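Local coordinates for polyhedrin (Operophtera brumata cypovirus 19, PDB 5A99), which forms the crystalline lattice of cypovirus polyhedra, the insect-virus occlusion bodies that, as in related cypoviruses, embed and protect virus particles, at residues 32-37 with 48-53; 55-60 with 187-192; 112-117 with 238-243. One frame throughout, in Å; residues are numbered along the deposited sequence.

Overall arrangement
Contact 1 (32-37 with 48-53) pairs neighbouring strands at the heart of the six-stranded antiparallel sheet, close to the centre of the chain. Contact 3 (112-117 with 238-243) uses the next strand of that sheet, but meets a loop lying over its face, so that side-chain amides replace the backbone bonding of contact 1. Contact 2 (55-60 with 187-192) is again strand against strand, in the three-stranded sheet packed on the other face, with Ile33 and Ala51 touching it. All three are largely buried; contact 2 includes more partly exposed residues. Contacts 1 and 3 reach the second subunit of the assembly, contact 2 the third.

Contact 1: 32-37 with 48-53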
loop_
_atom_site.group_PDB
_atom_site.type_symbol
_atom_site.label_atom_id
_atom_site.label_comp_id
_atom_site.label_asym_id
_atom_site.label_seq_id
_atom_site.Cartn_x
_atom_site.Cartn_y
_atom_site.Cartn_z
ATOM N N TYR A 32 -11.225 -5.833 -16.334
ATOM C CA TYR A 32 -10.199 -4.987 -15.752
ATOM C C TYR A 32 -9.937 -3.688 -16.509
ATOM O O TYR A 32 -10.121 -3.593 -17.727
ATOM C CB TYR A 32 -8.894 -5.770 -15.639
ATOM C CG TYR A 32 -8.860 -6.639 -14.411
ATOM C CD1 TYR A 32 -9.435 -7.898 -14.425
ATOM C CD2 TYR A 32 -8.281 -6.193 -13.237
ATOM C CE1 TYR A 32 -9.422 -8.697 -13.306
ATOM C CE2 TYR A 32 -8.262 -6.977 -12.114
ATOM C CZ TYR A 32 -8.840 -8.236 -12.155
ATOM O OH TYR A 32 -8.828 -9.049 -11.058
ATOM N N ILE A 33 -9.499 -2.683 -15.765
ATOM C CA ILE A 33 -8.838 -1.549 -16.379
ATOM C C ILE A 33 -7.373 -1.683 -16.008
ATOM O O ILE A 33 -7.021 -2.238 -14.951
ATOM C CB ILE A 33 -9.418 -0.174 -15.958
ATOM C CG1 ILE A 33 -9.444 -0.029 -14.443
ATOM C CG2 ILE A 33 -10.806 0.011 -16.530
ATOM C CD1 ILE A 33 -9.918 1.345 -13.976
ATOM N N TYR A 34 -6.524 -1.206 -16.907
ATOM C CA TYR A 34 -5.086 -1.380 -16.770
ATOM C C TYR A 34 -4.384 -0.043 -16.898
ATOM O O TYR A 34 -4.783 0.825 -17.685
ATOM C CB TYR A 34 -4.544 -2.363 -17.824
ATOM C CG TYR A 34 -5.134 -3.738 -17.723
ATOM C CD1 TYR A 34 -4.659 -4.651 -16.792
ATOM C CD2 TYR A 34 -6.178 -4.129 -18.552
ATOM C CE1 TYR A 34 -5.206 -5.904 -16.688
ATOM C CE2 TYR A 34 -6.725 -5.380 -18.456
ATOM C CZ TYR A 34 -6.228 -6.270 -17.532
ATOM O OH TYR A 34 -6.779 -7.520 -17.438
ATOM N N ALA A 35 -3.335 0.101 -16.098
ATOM C CA ALA A 35 -2.466 1.259 -16.131
ATOM C C ALA A 35 -1.013 0.776 -16.095
ATOM O O ALA A 35 -0.578 0.155 -15.122
ATOM C CB ALA A 35 -2.762 2.175 -14.958
ATOM N N HIS A 36 -0.280 1.058 -17.166
ATOM C CA HIS A 36 1.124 0.679 -17.266
ATOM C C HIS A 36 2.010 1.898 -17.159
ATOM O O HIS A 36 1.813 2.882 -17.869
ATOM C CB HIS A 36 1.414 0.004 -18.600
ATOM C CG HIS A 36 1.052 -1.447 -18.645
ATOM N ND1 HIS A 36 -0.162 -1.891 -19.112
ATOM C CD2 HIS A 36 1.755 -2.555 -18.307
ATOM C CE1 HIS A 36 -0.202 -3.211 -19.050
ATOM N NE2 HIS A 36 0.946 -3.638 -18.554
ATOM N N LEU A 37 2.997 1.823 -16.280
ATOM C CA LEU A 37 4.040 2.819 -16.258
ATOM C C LEU A 37 5.293 2.132 -16.785
ATOM O O LEU A 37 5.823 1.208 -16.161
ATOM C CB LEU A 37 4.238 3.368 -14.845
ATOM C CG LEU A 37 5.355 4.401 -14.680
ATOM C CD1 LEU A 37 5.222 5.540 -15.678
ATOM C CD2 LEU A 37 5.369 4.935 -13.238
ATOM N N ILE A 48 8.806 -2.238 -16.412
ATOM C CA ILE A 48 7.362 -2.138 -16.565
ATOM C C ILE A 48 6.687 -2.288 -15.214
ATOM O O ILE A 48 6.960 -3.217 -14.460
ATOM C CB ILE A 48 6.825 -3.222 -17.544
ATOM C CG1 ILE A 48 7.542 -3.111 -18.888
ATOM C CG2 ILE A 48 5.311 -3.098 -17.734
ATOM C CD1 ILE A 48 7.029 -4.067 -19.957
ATOM N N ILE A 49 5.822 -1.336 -14.902
ATOM C CA ILE A 49 4.991 -1.407 -13.707
ATOM C C ILE A 49 3.551 -1.424 -14.196
ATOM O O ILE A 49 3.118 -0.499 -14.881
ATOM C CB ILE A 49 5.232 -0.202 -12.784
ATOM C CG1 ILE A 49 6.685 -0.187 -12.295
ATOM C CG2 ILE A 49 4.311 -0.240 -11.577
ATOM C CD1 ILE A 49 7.038 1.033 -11.511
ATOM N N ARG A 50 2.831 -2.499 -13.892
ATOM C CA ARG A 50 1.417 -2.575 -14.221
ATOM C C ARG A 50 0.554 -2.553 -12.978
ATOM O O ARG A 50 0.705 -3.381 -12.068
ATOM C CB ARG A 50 1.066 -3.826 -15.015
ATOM C CG ARG A 50 -0.408 -3.859 -15.419
ATOM C CD ARG A 50 -0.774 -5.101 -16.202
ATOM N NE ARG A 50 -1.016 -6.277 -15.366
ATOM C CZ ARG A 50 -0.422 -7.458 -15.534
ATOM N NH1 ARG A 50 0.494 -7.611 -16.485
ATOM N NH2 ARG A 50 -0.743 -8.488 -14.744
ATOM N N ALA A 51 -0.376 -1.613 -12.978
ATOM C CA ALA A 51 -1.443 -1.578 -11.990
ATOM C C ALA A 51 -2.726 -2.018 -12.680
ATOM O O ALA A 51 -2.930 -1.752 -13.870
ATOM C CB ALA A 51 -1.600 -0.195 -11.448
ATOM N N GLN A 52 -3.591 -2.677 -11.933
ATOM C CA GLN A 52 -4.858 -3.129 -12.479
ATOM C C GLN A 52 -5.906 -3.283 -11.393
ATOM O O GLN A 52 -5.594 -3.563 -10.229
ATOM C CB GLN A 52 -4.677 -4.459 -13.213
ATOM C CG GLN A 52 -4.426 -5.644 -12.304
ATOM C CD GLN A 52 -4.031 -6.909 -13.063
ATOM O OE1 GLN A 52 -3.364 -6.849 -14.098
ATOM N NE2 GLN A 52 -4.429 -8.065 -12.534
ATOM N N ASN A 53 -7.159 -3.127 -11.797
ATOM C CA ASN A 53 -8.272 -3.201 -10.882
ATOM C C ASN A 53 -9.579 -3.309 -11.666
ATOM O O ASN A 53 -9.692 -2.783 -12.783
ATOM C CB ASN A 53 -8.283 -1.953 -9.992
ATOM C CG ASN A 53 -9.211 -2.090 -8.803
ATOM O OD1 ASN A 53 -10.396 -1.733 -8.870
ATOM N ND2 ASN A 53 -8.682 -2.612 -7.703
#
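The His36 ring rests against the aliphatic part of Arg50, whose CG stands over one face, displaced toward the rim and 3.7 Å from the ring centroid in a CH-pi contact. Arg50 CD also comes within 3.3 Å of His36 NE2, while Ile48 CG2 reaches the ring edge at CD2. The His36 and Arg50 side chains lie side by side, pointing the same way, with the ring and guanidinium planes 70° apart. Tyr34 and Gln52 also lie side by side, but here the amide oxygen OE1 is at the edge of the tyrosine ring, in its plane, 3.3 Å from CE1. In the Tyr32 ring, CD2 lies 3.5 Å from Asn53 C, and the backbone N of Asn53 sits at the edge in plane.

Gln52 OE1 is gripped by Arg50 as well, accepting a 2.7 Å bond from NE and a weak one from NH2. The bend of Arg50 at chi3 (81°) places NE for this bond, which ties together two side chains on the same face.

The backbone beneath these groups is a beta hairpin, strand 33-40 turning back into 46-53, with two antiparallel hydrogen bonds at each of the pairs Ile33-Asn53, Ala35-Ala51 and Leu37-Ile49. Tyr34-Gln52 and His36-Arg50 are the intervening non-hydrogen-bonded pairs. The opposite face is apolar along Ala35, Ala51, Leu37 and Ile49, with the Leu37 CB and Ile49 CB atoms 4.2 Å apart, and strands 56-61 and 184-190 pack on it.

On the face of Tyr34, His36, Arg50 and Gln52, Tyr232 OH bonds both His36 NE2 and Arg50 NH1, and Tyr34 OH bonds Ala140 O of the second subunit. Just before the strand, Tyr32 OH bonds Asp214 as well as Ser135 and Arg127 of that subunit.

Contact 2: 55-60 with 187-192; sequences RIISRS and FAVQRA
Arg59 and Phe187 face each other as a hydrogen-bonded pair: each backbone N donates to the other's carbonyl at 2.9 Å (Arg59 N to Phe187 O, Phe187 N to Arg59 O). Ile57 and Val189 repeat the arrangement, and Arg191 N adds a bond to Arg55 O, so that strands 56-61 and 184-190 join antiparallel in a three-stranded sheet. Between the bonded pairs, Ala188 CA approaches Ile57 O at 3.1 Å in a CA-H...O contact.

Apolar contacts gather on the face of Ile57, Arg59, Phe187 and Val189. Arg59 CB lies over one face of the Phe187 ring, toward its rim and 4.2 Å from the centroid, while Ile57 CG2 meets the ring edge at CE1. That same methyl sits over the centre of the Arg59 guanidinium.

Polar side-chain bonding curls Arg59 back on its own strand. A bend at chi2 (-76°) turns CD aside, and NH1 bonds Ser58 O at 2.9 Å from above the carbonyl plane. NE forms a salt bridge with Asp217. The chemistry is thus divided within one residue: the methylenes of Arg59 serve the aromatic ring, whereas its charge, probably balanced by Asp217, is directed away from strand 184-190.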
loop_
_atom_site.group_PDB
_atom_site.type_symbol
_atom_site.label_atom_id
_atom_site.label_comp_id
_atom_site.label_asym_id
_atom_site.label_seq_id
_atom_site.Cartn_x
_atom_site.Cartn_y
_atom_site.Cartn_z
ATOM N N ARG A 55 -12.168 -1.765 -11.102
ATOM C CA ARG A 55 -12.946 -0.527 -10.981
ATOM C C ARG A 55 -12.134 0.761 -10.902
ATOM O O ARG A 55 -12.449 1.736 -11.581
ATOM C CB ARG A 55 -13.834 -0.606 -9.748
ATOM C CG ARG A 55 -14.988 -1.568 -9.887
ATOM C CD ARG A 55 -15.865 -1.517 -8.659
ATOM N NE ARG A 55 -17.008 -2.408 -8.782
ATOM C CZ ARG A 55 -18.111 -2.311 -8.044
ATOM N NH1 ARG A 55 -18.226 -1.349 -7.126
ATOM N NH2 ARG A 55 -19.099 -3.173 -8.230
ATOM N N ILE A 56 -11.102 0.779 -10.063
ATOM C CA ILE A 56 -10.435 2.026 -9.745
ATOM C C ILE A 56 -8.959 1.816 -9.443
ATOM O O ILE A 56 -8.566 0.859 -8.772
ATOM C CB ILE A 56 -11.154 2.761 -8.560
ATOM C CG1 ILE A 56 -10.579 4.177 -8.367
ATOM C CG2 ILE A 56 -11.083 1.940 -7.268
ATOM C CD1 ILE A 56 -11.333 5.027 -7.329
ATOM N N ILE A 57 -8.142 2.728 -9.950
ATOM C CA ILE A 57 -6.708 2.656 -9.765
ATOM C C ILE A 57 -6.204 4.009 -9.279
ATOM O O ILE A 57 -6.389 5.022 -9.952
ATOM C CB ILE A 57 -5.997 2.259 -11.091
ATOM C CG1 ILE A 57 -6.362 0.824 -11.495
ATOM C CG2 ILE A 57 -4.474 2.404 -10.969
ATOM C CD1 ILE A 57 -5.703 0.362 -12.806
ATOM N N SER A 58 -5.607 4.020 -8.087
ATOM C CA SER A 58 -4.859 5.173 -7.582
ATOM C C SER A 58 -3.489 4.694 -7.111
ATOM O O SER A 58 -3.405 3.857 -6.219
ATOM C CB SER A 58 -5.609 5.832 -6.420
ATOM O OG SER A 58 -4.788 6.752 -5.724
ATOM N N ARG A 59 -2.418 5.220 -7.703
ATOM C CA ARG A 59 -1.077 4.743 -7.391
ATOM C C ARG A 59 -0.087 5.873 -7.306
ATOM O O ARG A 59 -0.213 6.873 -8.004
ATOM C CB ARG A 59 -0.577 3.774 -8.469
ATOM C CG ARG A 59 -1.466 2.584 -8.696
ATOM C CD ARG A 59 -1.321 1.547 -7.600
ATOM N NE ARG A 59 -2.069 0.348 -7.946
ATOM C CZ ARG A 59 -3.378 0.201 -7.746
ATOM N NH1 ARG A 59 -4.082 1.168 -7.171
ATOM N NH2 ARG A 59 -3.978 -0.922 -8.107
ATOM N N SER A 60 0.928 5.697 -6.471
ATOM C CA SER A 60 2.056 6.611 -6.488
ATOM C C SER A 60 3.345 5.825 -6.271
ATOM O O SER A 60 3.360 4.751 -5.636
ATOM C CB SER A 60 1.879 7.757 -5.472
ATOM O OG SER A 60 1.782 7.266 -4.149
ATOM N N PHE A 187 -0.416 8.524 -10.359
ATOM C CA PHE A 187 -1.482 8.497 -11.354
ATOM C C PHE A 187 -2.765 7.844 -10.833
ATOM O O PHE A 187 -2.789 7.207 -9.777
ATOM C CB PHE A 187 -1.006 7.857 -12.668
ATOM C CG PHE A 187 -0.564 6.433 -12.531
ATOM C CD1 PHE A 187 -1.490 5.412 -12.427
ATOM C CD2 PHE A 187 0.781 6.112 -12.532
ATOM C CE1 PHE A 187 -1.090 4.092 -12.308
ATOM C CE2 PHE A 187 1.192 4.796 -12.424
ATOM C CZ PHE A 187 0.254 3.784 -12.304
ATOM N N ALA A 188 -3.843 8.073 -11.564
ATOM C CA ALA A 188 -5.137 7.521 -11.216
ATOM C C ALA A 188 -5.971 7.396 -12.463
ATOM O O ALA A 188 -5.804 8.145 -13.429
ATOM C CB ALA A 188 -5.842 8.394 -10.225
ATOM N N VAL A 189 -6.876 6.432 -12.424
ATOM C CA VAL A 189 -7.852 6.257 -13.472
ATOM C C VAL A 189 -8.941 5.313 -12.961
ATOM O O VAL A 189 -8.647 4.361 -12.242
ATOM C CB VAL A 189 -7.203 5.708 -14.762
ATOM C CG1 VAL A 189 -6.413 4.441 -14.493
ATOM C CG2 VAL A 189 -8.258 5.470 -15.830
ATOM N N GLN A 190 -10.191 5.593 -13.328
ATOM C CA GLN A 190 -11.309 4.718 -12.984
ATOM C C GLN A 190 -11.977 4.250 -14.267
ATOM O O GLN A 190 -11.783 4.851 -15.342
ATOM C CB GLN A 190 -12.332 5.452 -12.094
ATOM C CG GLN A 190 -13.037 6.591 -12.787
ATOM C CD GLN A 190 -14.189 7.182 -11.976
ATOM O OE1 GLN A 190 -14.462 6.771 -10.842
ATOM N NE2 GLN A 190 -14.881 8.154 -12.570
ATOM N N ARG A 191 -12.776 3.192 -14.166
ATOM C CA ARG A 191 -13.524 2.730 -15.327
ATOM C C ARG A 191 -14.648 3.716 -15.582
ATOM O O ARG A 191 -15.147 4.350 -14.647
ATOM C CB ARG A 191 -14.087 1.310 -15.147
ATOM C CG ARG A 191 -15.445 1.210 -14.461
ATOM C CD ARG A 191 -16.103 -0.181 -14.648
ATOM N NE ARG A 191 -15.138 -1.283 -14.665
ATOM C CZ ARG A 191 -14.793 -1.960 -15.758
ATOM N NH1 ARG A 191 -15.341 -1.678 -16.933
ATOM N NH2 ARG A 191 -13.902 -2.922 -15.683
ATOM N N ALA A 192 -15.038 3.830 -16.846
ATOM C CA ALA A 192 -16.127 4.704 -17.251
ATOM C C ALA A 192 -17.451 4.269 -16.632
ATOM O O ALA A 192 -17.796 3.093 -16.635
ATOM C CB ALA A 192 -16.249 4.709 -18.772
HETATM O O HOH W 1 -2.760 8.864 -6.768
#

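Contact 3: 112-117 with 238-243; sequences QFIVQG and YLYRTK
Gln112, Ile114 and Gln116, alternate residues of one beta strand, all reach from the same face of the six-stranded antiparallel sheet to the irregular segment 238-243 that follows helix 225-236. Both glutamines are stretched out, CG anti to the backbone N and the chains extended beyond, which carries their amides to the loop backbone. Gln112 NE2 donates to Arg241 O at 2.9 Å in a nearly straight bond (170°) that lies in the planes of both the amide and the carbonyl. The same nitrogen approaches Tyr240 CE1 at 3.4 Å, with amide and ring planes 31° apart, and also bonds Tyr40 OH, while Gln112 OE1 is held by Ser169.

Between the two amides, Ile114 crosses the Tyr240 side chain at about a right angle, its CD1 touching Tyr240 CD1 at 3.6 Å. Trp233 stacks on that ring, and Glu225 binds its hydroxyl. At the other end it is the oxygen of Gln116 that meets the loop: OE1 accepts from Leu239 N at 2.8 Å and lies near the plane of the Tyr238 ring, at its edge. A water also donates to Gln116 OE1, 2.7 Å away, and bridges it to Leu239 O at 2.9 Å.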
loop_
_atom_site.group_PDB
_atom_site.type_symbol
_atom_site.label_atom_id
_atom_site.label_comp_id
_atom_site.label_asym_id
_atom_site.label_seq_id
_atom_site.Cartn_x
_atom_site.Cartn_y
_atom_site.Cartn_z
ATOM N N GLN A 112 6.589 5.846 -20.749
ATOM C CA GLN A 112 5.324 5.785 -21.472
ATOM C C GLN A 112 4.242 5.320 -20.495
ATOM O O GLN A 112 4.399 4.304 -19.802
ATOM C CB GLN A 112 5.403 4.860 -22.697
ATOM C CG GLN A 112 4.033 4.579 -23.327
ATOM C CD GLN A 112 4.090 3.906 -24.700
ATOM O OE1 GLN A 112 3.090 3.862 -25.421
ATOM N NE2 GLN A 112 5.238 3.347 -25.046
ATOM N N PHE A 113 3.164 6.089 -20.412
ATOM C CA PHE A 113 2.047 5.753 -19.535
ATOM C C PHE A 113 0.874 5.339 -20.412
ATOM O O PHE A 113 0.488 6.073 -21.324
ATOM C CB PHE A 113 1.705 6.960 -18.655
ATOM C CG PHE A 113 0.544 6.740 -17.728
ATOM C CD1 PHE A 113 0.614 5.792 -16.715
ATOM C CD2 PHE A 113 -0.614 7.491 -17.853
ATOM C CE1 PHE A 113 -0.452 5.602 -15.842
ATOM C CE2 PHE A 113 -1.682 7.303 -16.983
ATOM C CZ PHE A 113 -1.596 6.350 -15.981
ATOM N N ILE A 114 0.344 4.142 -20.157
ATOM C CA ILE A 114 -0.744 3.584 -20.952
ATOM C C ILE A 114 -1.887 3.101 -20.078
ATOM O O ILE A 114 -1.695 2.313 -19.147
ATOM C CB ILE A 114 -0.277 2.395 -21.834
ATOM C CG1 ILE A 114 0.944 2.791 -22.665
ATOM C CG2 ILE A 114 -1.406 1.933 -22.761
ATOM C CD1 ILE A 114 1.759 1.620 -23.116
ATOM N N VAL A 115 -3.082 3.592 -20.391
ATOM C CA VAL A 115 -4.302 3.131 -19.755
ATOM C C VAL A 115 -5.106 2.376 -20.805
ATOM O O VAL A 115 -5.157 2.768 -21.964
ATOM C CB VAL A 115 -5.128 4.294 -19.173
ATOM C CG1 VAL A 115 -4.350 4.972 -18.048
ATOM C CG2 VAL A 115 -5.500 5.293 -20.260
ATOM N N GLN A 116 -5.680 1.257 -20.393
ATOM C CA GLN A 116 -6.409 0.380 -21.296
ATOM C C GLN A 116 -7.638 -0.191 -20.611
ATOM O O GLN A 116 -7.614 -0.483 -19.419
ATOM C CB GLN A 116 -5.511 -0.767 -21.763
ATOM C CG GLN A 116 -6.214 -1.756 -22.680
ATOM C CD GLN A 116 -5.297 -2.903 -23.135
ATOM O OE1 GLN A 116 -4.132 -2.688 -23.466
ATOM N NE2 GLN A 116 -5.832 -4.117 -23.165
ATOM N N GLY A 117 -8.699 -0.362 -21.388
ATOM C CA GLY A 117 -9.979 -0.806 -20.881
ATOM C C GLY A 117 -11.018 0.258 -21.153
ATOM O O GLY A 117 -10.741 1.223 -21.874
ATOM N N TYR A 238 -1.869 -6.531 -24.128
ATOM C CA TYR A 238 -1.725 -5.157 -23.672
ATOM C C TYR A 238 -1.284 -4.294 -24.850
ATOM O O TYR A 238 -0.191 -4.478 -25.396
ATOM C CB TYR A 238 -0.685 -5.076 -22.560
ATOM C CG TYR A 238 -1.160 -5.656 -21.258
ATOM C CD1 TYR A 238 -2.394 -5.303 -20.743
ATOM C CD2 TYR A 238 -0.385 -6.574 -20.558
ATOM C CE1 TYR A 238 -2.840 -5.819 -19.561
ATOM C CE2 TYR A 238 -0.826 -7.111 -19.365
ATOM C CZ TYR A 238 -2.053 -6.726 -18.872
ATOM O OH TYR A 238 -2.503 -7.248 -17.691
ATOM N N LEU A 239 -2.150 -3.376 -25.256
ATOM C CA LEU A 239 -1.866 -2.490 -26.380
ATOM C C LEU A 239 -0.665 -1.607 -26.041
ATOM O O LEU A 239 -0.496 -1.186 -24.901
ATOM C CB LEU A 239 -3.110 -1.662 -26.730
ATOM C CG LEU A 239 -4.328 -2.497 -27.138
ATOM C CD1 LEU A 239 -5.522 -1.621 -27.497
ATOM C CD2 LEU A 239 -3.980 -3.419 -28.304
ATOM N N TYR A 240 0.187 -1.360 -27.030
ATOM C CA TYR A 240 1.473 -0.723 -26.784
ATOM C C TYR A 240 2.007 -0.028 -28.030
ATOM O O TYR A 240 1.789 -0.478 -29.164
ATOM C CB TYR A 240 2.495 -1.766 -26.286
ATOM C CG TYR A 240 3.866 -1.202 -25.996
ATOM C CD1 TYR A 240 4.110 -0.495 -24.835
ATOM C CD2 TYR A 240 4.919 -1.391 -26.883
ATOM C CE1 TYR A 240 5.354 0.032 -24.565
ATOM C CE2 TYR A 240 6.172 -0.876 -26.620
ATOM C CZ TYR A 240 6.381 -0.159 -25.457
ATOM O OH TYR A 240 7.616 0.356 -25.171
ATOM N N ARG A 241 2.721 1.065 -27.800
ATOM C CA ARG A 241 3.287 1.874 -28.866
ATOM C C ARG A 241 4.813 1.866 -28.742
ATOM O O ARG A 241 5.354 2.256 -27.707
ATOM C CB ARG A 241 2.752 3.297 -28.733
ATOM C CG ARG A 241 2.609 4.064 -30.016
ATOM C CD ARG A 241 1.891 5.399 -29.757
ATOM N NE ARG A 241 0.459 5.313 -30.039
ATOM C CZ ARG A 241 -0.011 5.036 -31.246
ATOM N NH1 ARG A 241 0.842 4.833 -32.238
ATOM N NH2 ARG A 241 -1.310 4.967 -31.467
ATOM N N THR A 242 5.496 1.428 -29.800
ATOM C CA THR A 242 6.961 1.334 -29.809
ATOM C C THR A 242 7.661 2.677 -30.063
ATOM O O THR A 242 7.019 3.683 -30.364
ATOM C CB THR A 242 7.450 0.315 -30.870
ATOM O OG1 THR A 242 7.225 0.841 -32.179
ATOM C CG2 THR A 242 6.744 -1.038 -30.711
ATOM N N LYS A 243 8.985 2.688 -29.926
ATOM C CA LYS A 243 9.777 3.901 -30.150
ATOM C C LYS A 243 9.552 4.454 -31.551
ATOM O O LYS A 243 9.505 5.672 -31.751
ATOM C CB LYS A 243 11.268 3.626 -29.958
ATOM C CG LYS A 243 12.131 4.856 -30.207
ATOM C CD LYS A 243 13.608 4.514 -30.395
ATOM C CE LYS A 243 14.394 5.759 -30.808
ATOM N NZ LYS A 243 15.876 5.534 -30.816
HETATM O O HOH W 2 -2.023 -1.310 -22.489
#